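Local coordinates for COMPASS component SPP1 (Saccharomyces cerevisiae S288c, PDB 6J2P), which recognises the methylated or unmethylated tail of histone H3 through its PHD finger, as a component of the Set1C/COMPASS histone methyltransferase complex, at residues D25-C30 with D46-F51; L38-D43 with F65-P70; E58-L63 with D100-C105. All blocks are in the same frame, centred on the assembly; numbering follows the deposited sequence.

Contact 1 (D25-C30 with D46-F51); sequences DVYCIC and DDWFHF. With ZN (zinc ion), chain K.
Tyr27 and Trp48 run alongside each other in the same direction, the indole edge turned toward the phenol face. Their contact is offset and T-shaped, the Tyr27 ring and the five-membered ring of Trp48 having planes at 90° and centroids 5.8 Å apart. Asp47 fills the notch at the phenol edge near CB, its OD2 3.6 Å from Tyr27 CD2; the same oxygen takes the N-H of Trp48 from above the carboxylate plane. Phe49 lies obliquely against Cys28, CD1 3.4 Å from Cys28 CA. The zinc ion fills the hollow between the 28-30 loop and His50, bound by Cys28 SG at 2.4 Å, by Cys30 SG and by His50 ND1 at 2.1 Å, with Cys53 completing the site. With SG anti to its own backbone N (chi1 -167°), Cys28 turns the sulfur to the zinc and to His50 N, which donates to SG at 3.3 Å, a bond likely to temper the thiolate charge. Tyr27 and Trp48 pack on the modified side chain of the bound peptide, as in the aromatic cages of methyllysine-reading PHD fingers. Strand 48-50 supplies Trp48, Phe49 and His50 and pairs with strand 39-41, whose Met39 touches Trp48 and His50; helix 51-54 follows directly.

Contact 2 (L38-D43 with F65-P70); sequences LMVGCD and FSFYCP. With ZN (zinc ion), chain I.
Val40 and Phe67 make the close-packed end of this contact. With CG1 anti to the backbone N (chi1 -159°), the valine sets that methyl against the root of the phenylalanine, 3.5 Å from Phe67 CB, while the edge of the ring comes up to Cys42 CA through CD2. Phe49 of strand 48-50 and Leu54 of helix 51-54 also touch the side chain of Phe67, a buried residue. Beside it, Cys69 N donates to Cys42 SG at 3.2 Å in a nearly straight bond (171°). Cys42 and Cys69 also share a zinc ion, 2.4 Å from Cys42 SG and 2.5 Å from Cys69 SG, with Cys45 and Cys72 as the other ligands. This is the second zinc site of the PHD finger's cross-brace, in which ligand pairs from alternate parts of the chain hold the two ions. On the side of Cys42 away from the metal the contact is looser, made by the partly exposed Asp43, Ser66 and Tyr68. Asp43 N donates to Phe67 O at 3.1 Å. Asp43 CB rests obliquely by the Tyr68 ring, 3.5 Å from Tyr68 CE1, and Asp43 OD2 lies 3.4 Å from Ser66 CB. The main charge partner of this carboxylate is a basic side chain of the bound peptide, which forms a salt bridge with OD1.

Contact 3 (E58-L63 with D100-C105); sequences EQFKDL and DCYKPC. With ZN (zinc ion), chain J.
The PHD finger's type I beta turn from Phe60 to Leu63 meets the unconventional C3H-type zinc finger here, Tyr102 of the latter reaching Gln59 and Phe60. Gln59 CG lies between the backbone N and the carbonyl carbon (chi1 42°), and the chain runs on extended, with OE1 over one face of the phenol, offset toward the rim and 3.5 Å from Tyr102 CE2; amide and ring planes stand 37° apart. Phe60 meets the same ring obliquely, Tyr102 CD1 lying in the plane of the phenylalanine ring, 3.9 Å from Phe60 CE1. An alanine in place of Tyr102 would probably leave the Gln59 amide and the Phe60 edge without the ring they pack on and open a gap between the two zinc fingers. Further along, Leu63 CG lies 3.5 Å from Tyr102 O, and Pro104 CG 3.4 Å from Asp62 O. No hydrogen bond links the two segments, which meet by packing. Cys101 SG binds a zinc ion at 2.5 Å with Cys96 and Cys112; His116 is the fourth residue of this site. The turn lies between helix 51-54 and strand 64-66, which pairs with strand 91-92; Leu63 makes a backbone hydrogen bond with Lys93, which Pro104 touches.

Overall arrangement
Contacts 1 and 2, with centres about 10 Å apart, belong to one PHD finger, their segments alternating along the chain, consistent with the cross-brace of the two zinc sites. Strands 39-41 and 48-50 join them directly, through Phe49 N to Val40 O at 2.8 Å and Asp47 O to Cys42 N at 2.9 Å. Both line the bound histone peptide: contact 1 gives two aromatic rings, and contact 2 gives Met39, to the modified side chain, while Met39 and Gly41 bond to the peptide backbone. Contact 3 lies farther off, its centre about 15 Å from that of contact 2 and 22 Å from that of contact 1, where the C3H-type zinc finger is joined on. Phe51 and Leu38 bridge the distance by packing on Glu58 and Lys61.

Contact 1 (D25-C30 with D46-F51)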
# COMPACT_ATOMS: atom_id res chain seq x y z
N ASP A 25 -19.55 -4.76 -10.63
CA ASP A 25 -18.87 -3.58 -10.11
C ASP A 25 -17.39 -3.62 -10.47
O ASP A 25 -16.77 -4.68 -10.53
CB ASP A 25 -19.03 -3.48 -8.60
CG ASP A 25 -20.46 -3.73 -8.15
OD1 ASP A 25 -21.39 -3.37 -8.90
OD2 ASP A 25 -20.64 -4.29 -7.05
N VAL A 26 -16.83 -2.43 -10.70
CA VAL A 26 -15.47 -2.27 -11.18
C VAL A 26 -14.71 -1.36 -10.23
O VAL A 26 -15.29 -0.65 -9.41
CB VAL A 26 -15.44 -1.72 -12.62
CG1 VAL A 26 -15.90 -2.81 -13.59
CG2 VAL A 26 -16.34 -0.48 -12.72
N TYR A 27 -13.38 -1.41 -10.32
CA TYR A 27 -12.52 -0.64 -9.45
C TYR A 27 -11.29 -0.19 -10.23
O TYR A 27 -11.14 -0.49 -11.41
CB TYR A 27 -12.10 -1.46 -8.22
CG TYR A 27 -13.25 -2.00 -7.40
CD1 TYR A 27 -13.78 -3.26 -7.66
CD2 TYR A 27 -13.80 -1.26 -6.37
CE1 TYR A 27 -14.83 -3.76 -6.92
CE2 TYR A 27 -14.84 -1.75 -5.61
CZ TYR A 27 -15.35 -3.00 -5.89
OH TYR A 27 -16.40 -3.50 -5.14
N CYS A 28 -10.42 0.56 -9.55
CA CYS A 28 -9.09 0.90 -10.06
C CYS A 28 -9.14 1.80 -11.28
O CYS A 28 -10.22 2.21 -11.73
CB CYS A 28 -8.32 -0.39 -10.38
SG CYS A 28 -6.55 -0.18 -10.67
N ILE A 29 -7.97 2.14 -11.82
CA ILE A 29 -7.90 2.93 -13.05
C ILE A 29 -8.23 2.09 -14.27
O ILE A 29 -8.63 2.65 -15.31
CB ILE A 29 -6.51 3.57 -13.21
CG1 ILE A 29 -5.41 2.56 -12.85
CG2 ILE A 29 -6.38 4.82 -12.36
CD1 ILE A 29 -4.01 3.02 -13.20
N CYS A 30 -8.08 0.77 -14.18
CA CYS A 30 -8.46 -0.13 -15.26
C CYS A 30 -9.97 -0.30 -15.38
O CYS A 30 -10.45 -0.71 -16.44
CB CYS A 30 -7.81 -1.50 -15.05
SG CYS A 30 -8.30 -2.33 -13.50
N ASP A 46 -12.90 6.40 -1.86
CA ASP A 46 -13.04 5.06 -1.31
C ASP A 46 -12.98 4.00 -2.40
O ASP A 46 -13.76 3.05 -2.41
CB ASP A 46 -14.34 4.93 -0.51
CG ASP A 46 -14.26 3.84 0.54
OD1 ASP A 46 -14.81 2.75 0.30
OD2 ASP A 46 -13.64 4.07 1.60
N ASP A 47 -12.04 4.16 -3.33
CA ASP A 47 -11.86 3.20 -4.41
C ASP A 47 -10.78 2.19 -4.05
O ASP A 47 -10.11 2.29 -3.03
CB ASP A 47 -11.51 3.93 -5.72
CG ASP A 47 -12.02 3.20 -6.95
OD1 ASP A 47 -11.95 3.77 -8.05
OD2 ASP A 47 -12.49 2.05 -6.81
N TRP A 48 -10.63 1.19 -4.92
CA TRP A 48 -9.64 0.13 -4.74
C TRP A 48 -8.87 -0.05 -6.03
O TRP A 48 -9.44 0.02 -7.12
CB TRP A 48 -10.31 -1.18 -4.32
CG TRP A 48 -10.92 -1.10 -2.96
CD1 TRP A 48 -12.13 -0.56 -2.63
CD2 TRP A 48 -10.35 -1.56 -1.73
NE1 TRP A 48 -12.35 -0.66 -1.28
CE2 TRP A 48 -11.27 -1.27 -0.70
CE3 TRP A 48 -9.14 -2.20 -1.40
CZ2 TRP A 48 -11.02 -1.59 0.63
CZ3 TRP A 48 -8.90 -2.51 -0.07
CH2 TRP A 48 -9.84 -2.21 0.93
N PHE A 49 -7.56 -0.28 -5.90
CA PHE A 49 -6.66 -0.28 -7.05
C PHE A 49 -5.74 -1.49 -7.00
O PHE A 49 -5.19 -1.83 -5.95
CB PHE A 49 -5.83 1.02 -7.08
CG PHE A 49 -6.66 2.27 -7.12
CD1 PHE A 49 -6.93 2.89 -8.33
CD2 PHE A 49 -7.19 2.81 -5.96
CE1 PHE A 49 -7.70 4.03 -8.37
CE2 PHE A 49 -7.96 3.95 -6.00
CZ PHE A 49 -8.22 4.56 -7.21
N HIS A 50 -5.58 -2.14 -8.16
CA HIS A 50 -4.71 -3.30 -8.25
C HIS A 50 -3.25 -2.90 -8.10
O HIS A 50 -2.83 -1.84 -8.58
CB HIS A 50 -4.92 -4.01 -9.59
CG HIS A 50 -6.32 -4.49 -9.82
ND1 HIS A 50 -7.15 -3.91 -10.75
CD2 HIS A 50 -7.03 -5.48 -9.23
CE1 HIS A 50 -8.32 -4.53 -10.73
NE2 HIS A 50 -8.28 -5.48 -9.82
N PHE A 51 -2.48 -3.76 -7.44
CA PHE A 51 -1.03 -3.54 -7.35
C PHE A 51 -0.41 -3.49 -8.74
O PHE A 51 0.41 -2.62 -9.03
CB PHE A 51 -0.39 -4.65 -6.53
CG PHE A 51 -0.17 -4.30 -5.09
CD1 PHE A 51 1.10 -4.24 -4.56
CD2 PHE A 51 -1.25 -4.05 -4.25
CE1 PHE A 51 1.31 -3.93 -3.23
CE2 PHE A 51 -1.05 -3.75 -2.92
CZ PHE A 51 0.23 -3.67 -2.41
ZN ZN K . -6.60 -2.28 -11.91

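Contact 2 (L38-D43 with F65-P70)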
# COMPACT_ATOMS: atom_id res chain seq x y z
N LEU A 38 -4.58 -8.84 -5.53
CA LEU A 38 -4.22 -7.97 -4.42
C LEU A 38 -4.45 -6.51 -4.78
O LEU A 38 -4.11 -6.06 -5.88
CB LEU A 38 -2.77 -8.22 -4.03
CG LEU A 38 -1.99 -7.20 -3.20
CD1 LEU A 38 -2.29 -7.38 -1.72
CD2 LEU A 38 -0.50 -7.34 -3.48
N MET A 39 -5.02 -5.76 -3.84
CA MET A 39 -5.42 -4.38 -4.08
C MET A 39 -5.19 -3.52 -2.84
O MET A 39 -5.08 -4.04 -1.72
CB MET A 39 -6.89 -4.29 -4.50
CG MET A 39 -7.16 -4.66 -5.94
SD MET A 39 -8.89 -4.43 -6.40
CE MET A 39 -9.66 -5.69 -5.40
N VAL A 40 -5.14 -2.21 -3.05
CA VAL A 40 -5.13 -1.22 -1.97
C VAL A 40 -6.39 -0.38 -2.08
O VAL A 40 -6.90 -0.14 -3.18
CB VAL A 40 -3.90 -0.29 -1.98
CG1 VAL A 40 -3.68 0.33 -0.60
CG2 VAL A 40 -2.67 -1.01 -2.44
N GLY A 41 -6.87 0.09 -0.94
CA GLY A 41 -7.95 1.07 -0.90
C GLY A 41 -7.38 2.45 -0.71
O GLY A 41 -6.56 2.69 0.18
N CYS A 42 -7.80 3.37 -1.58
CA CYS A 42 -7.36 4.75 -1.47
C CYS A 42 -7.98 5.40 -0.24
O CYS A 42 -9.05 5.01 0.23
CB CYS A 42 -7.74 5.54 -2.72
SG CYS A 42 -7.03 7.21 -2.78
N ASP A 43 -7.28 6.39 0.30
CA ASP A 43 -7.76 7.11 1.48
C ASP A 43 -8.43 8.43 1.15
O ASP A 43 -9.18 8.96 1.98
CB ASP A 43 -6.61 7.34 2.46
CG ASP A 43 -6.23 6.07 3.22
OD1 ASP A 43 -7.14 5.33 3.64
OD2 ASP A 43 -5.02 5.82 3.39
N PHE A 65 1.78 2.66 4.58
CA PHE A 65 1.05 3.20 5.73
C PHE A 65 -0.29 3.77 5.30
O PHE A 65 -1.33 3.45 5.89
CB PHE A 65 1.89 4.26 6.44
CG PHE A 65 1.22 4.83 7.66
CD1 PHE A 65 1.06 4.07 8.81
CD2 PHE A 65 0.75 6.14 7.67
CE1 PHE A 65 0.45 4.59 9.93
CE2 PHE A 65 0.14 6.66 8.79
CZ PHE A 65 -0.01 5.89 9.92
N SER A 66 -0.29 4.62 4.28
CA SER A 66 -1.52 5.18 3.73
C SER A 66 -1.32 5.41 2.24
O SER A 66 -0.32 6.02 1.83
CB SER A 66 -1.90 6.49 4.43
OG SER A 66 -0.82 7.41 4.41
N PHE A 67 -2.25 4.91 1.43
CA PHE A 67 -2.14 4.99 -0.01
C PHE A 67 -3.08 6.06 -0.56
O PHE A 67 -4.20 6.23 -0.07
CB PHE A 67 -2.46 3.64 -0.66
CG PHE A 67 -2.56 3.69 -2.15
CD1 PHE A 67 -1.42 3.78 -2.94
CD2 PHE A 67 -3.79 3.66 -2.78
CE1 PHE A 67 -1.50 3.83 -4.32
CE2 PHE A 67 -3.89 3.71 -4.16
CZ PHE A 67 -2.74 3.80 -4.93
N TYR A 68 -2.60 6.78 -1.58
CA TYR A 68 -3.40 7.78 -2.27
C TYR A 68 -3.23 7.56 -3.77
O TYR A 68 -2.11 7.61 -4.28
CB TYR A 68 -2.99 9.20 -1.87
CG TYR A 68 -3.47 9.59 -0.49
CD1 TYR A 68 -4.81 9.90 -0.27
CD2 TYR A 68 -2.60 9.63 0.59
CE1 TYR A 68 -5.27 10.26 0.98
CE2 TYR A 68 -3.05 9.98 1.85
CZ TYR A 68 -4.38 10.29 2.04
OH TYR A 68 -4.84 10.64 3.29
N CYS A 69 -4.35 7.32 -4.46
CA CYS A 69 -4.31 7.00 -5.88
C CYS A 69 -3.79 8.20 -6.68
O CYS A 69 -3.78 9.33 -6.18
CB CYS A 69 -5.69 6.58 -6.36
SG CYS A 69 -6.88 7.92 -6.57
N PRO A 70 -3.34 7.97 -7.92
CA PRO A 70 -2.83 9.09 -8.72
C PRO A 70 -3.83 10.21 -8.92
O PRO A 70 -3.43 11.38 -9.01
CB PRO A 70 -2.46 8.43 -10.05
CG PRO A 70 -3.16 7.11 -10.05
CD PRO A 70 -3.18 6.69 -8.62
ZN ZN I . -8.43 8.02 -4.55

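Contact 3 (E58-L63 with D100-C105)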
# COMPACT_ATOMS: atom_id res chain seq x y z
N GLU A 58 4.38 -6.71 -5.57
CA GLU A 58 3.49 -7.37 -4.62
C GLU A 58 4.15 -7.61 -3.27
O GLU A 58 3.48 -7.60 -2.24
CB GLU A 58 2.99 -8.69 -5.22
CG GLU A 58 2.22 -9.59 -4.26
CD GLU A 58 1.05 -10.30 -4.92
OE1 GLU A 58 0.64 -9.88 -6.02
OE2 GLU A 58 0.55 -11.29 -4.34
N GLN A 59 5.47 -7.81 -3.26
CA GLN A 59 6.17 -8.09 -2.01
C GLN A 59 6.12 -6.92 -1.04
O GLN A 59 6.28 -7.12 0.17
CB GLN A 59 7.63 -8.47 -2.30
CG GLN A 59 8.30 -7.61 -3.35
CD GLN A 59 9.75 -7.98 -3.56
OE1 GLN A 59 10.25 -8.95 -2.98
NE2 GLN A 59 10.45 -7.22 -4.40
N PHE A 60 5.89 -5.70 -1.53
CA PHE A 60 5.68 -4.54 -0.67
C PHE A 60 4.26 -4.48 -0.12
O PHE A 60 3.69 -3.39 0.03
CB PHE A 60 6.01 -3.26 -1.43
CG PHE A 60 7.40 -3.22 -2.01
CD1 PHE A 60 8.41 -4.01 -1.48
CD2 PHE A 60 7.70 -2.39 -3.07
CE1 PHE A 60 9.69 -3.98 -2.01
CE2 PHE A 60 8.98 -2.35 -3.61
CZ PHE A 60 9.97 -3.14 -3.07
N LYS A 61 3.68 -5.64 0.20
CA LYS A 61 2.26 -5.71 0.54
C LYS A 61 1.95 -4.97 1.83
O LYS A 61 0.92 -4.29 1.93
CB LYS A 61 1.83 -7.17 0.63
CG LYS A 61 0.35 -7.38 0.93
CD LYS A 61 0.12 -8.71 1.65
CE LYS A 61 0.98 -9.83 1.07
NZ LYS A 61 0.68 -10.09 -0.37
N ASP A 62 2.82 -5.09 2.83
CA ASP A 62 2.57 -4.52 4.15
C ASP A 62 3.52 -3.37 4.47
O ASP A 62 3.72 -3.05 5.65
CB ASP A 62 2.66 -5.61 5.22
CG ASP A 62 1.89 -6.86 4.85
OD1 ASP A 62 0.65 -6.77 4.71
OD2 ASP A 62 2.51 -7.94 4.70
N LEU A 63 4.08 -2.73 3.45
CA LEU A 63 4.99 -1.61 3.63
C LEU A 63 4.33 -0.27 3.31
O LEU A 63 5.04 0.74 3.18
CB LEU A 63 6.24 -1.80 2.76
CG LEU A 63 7.18 -2.89 3.26
CD1 LEU A 63 8.37 -3.07 2.32
CD2 LEU A 63 7.64 -2.57 4.67
N ASP A 100 16.19 -9.97 3.63
CA ASP A 100 15.19 -10.96 3.24
C ASP A 100 13.78 -10.48 3.58
O ASP A 100 12.85 -10.69 2.79
CB ASP A 100 15.47 -12.29 3.94
CG ASP A 100 16.37 -13.19 3.12
OD1 ASP A 100 16.06 -14.40 3.01
OD2 ASP A 100 17.38 -12.69 2.58
N CYS A 101 13.60 -9.86 4.74
CA CYS A 101 12.27 -9.52 5.22
C CYS A 101 11.69 -8.34 4.45
O CYS A 101 12.41 -7.43 4.05
CB CYS A 101 12.32 -9.20 6.71
SG CYS A 101 10.79 -9.55 7.60
N TYR A 102 10.37 -8.36 4.25
CA TYR A 102 9.66 -7.24 3.64
C TYR A 102 8.47 -6.84 4.49
O TYR A 102 7.46 -6.35 3.97
CB TYR A 102 9.24 -7.56 2.21
CG TYR A 102 10.40 -7.62 1.25
CD1 TYR A 102 10.93 -6.46 0.69
CD2 TYR A 102 10.99 -8.84 0.91
CE1 TYR A 102 12.01 -6.51 -0.19
CE2 TYR A 102 12.06 -8.90 0.03
CZ TYR A 102 12.56 -7.74 -0.51
OH TYR A 102 13.63 -7.80 -1.38
N LYS A 103 8.57 -7.04 5.82
CA LYS A 103 7.63 -6.69 6.88
C LYS A 103 8.00 -5.33 7.48
O LYS A 103 9.18 -4.98 7.55
CB LYS A 103 7.64 -7.76 7.97
CG LYS A 103 6.42 -8.68 7.96
CD LYS A 103 6.30 -9.43 6.64
CE LYS A 103 7.44 -10.41 6.45
NZ LYS A 103 7.54 -10.87 5.03
N PRO A 104 7.02 -4.55 7.92
CA PRO A 104 7.32 -3.22 8.46
C PRO A 104 8.01 -3.30 9.81
O PRO A 104 7.79 -4.23 10.60
CB PRO A 104 5.95 -2.56 8.58
CG PRO A 104 5.00 -3.70 8.74
CD PRO A 104 5.57 -4.83 7.92
N CYS A 105 8.85 -2.31 10.09
CA CYS A 105 9.54 -2.22 11.37
C CYS A 105 8.55 -1.94 12.50
O CYS A 105 7.44 -1.46 12.28
CB CYS A 105 10.60 -1.11 11.34
SG CYS A 105 12.10 -1.49 10.42
ZN ZN J . 12.07 -8.83 9.58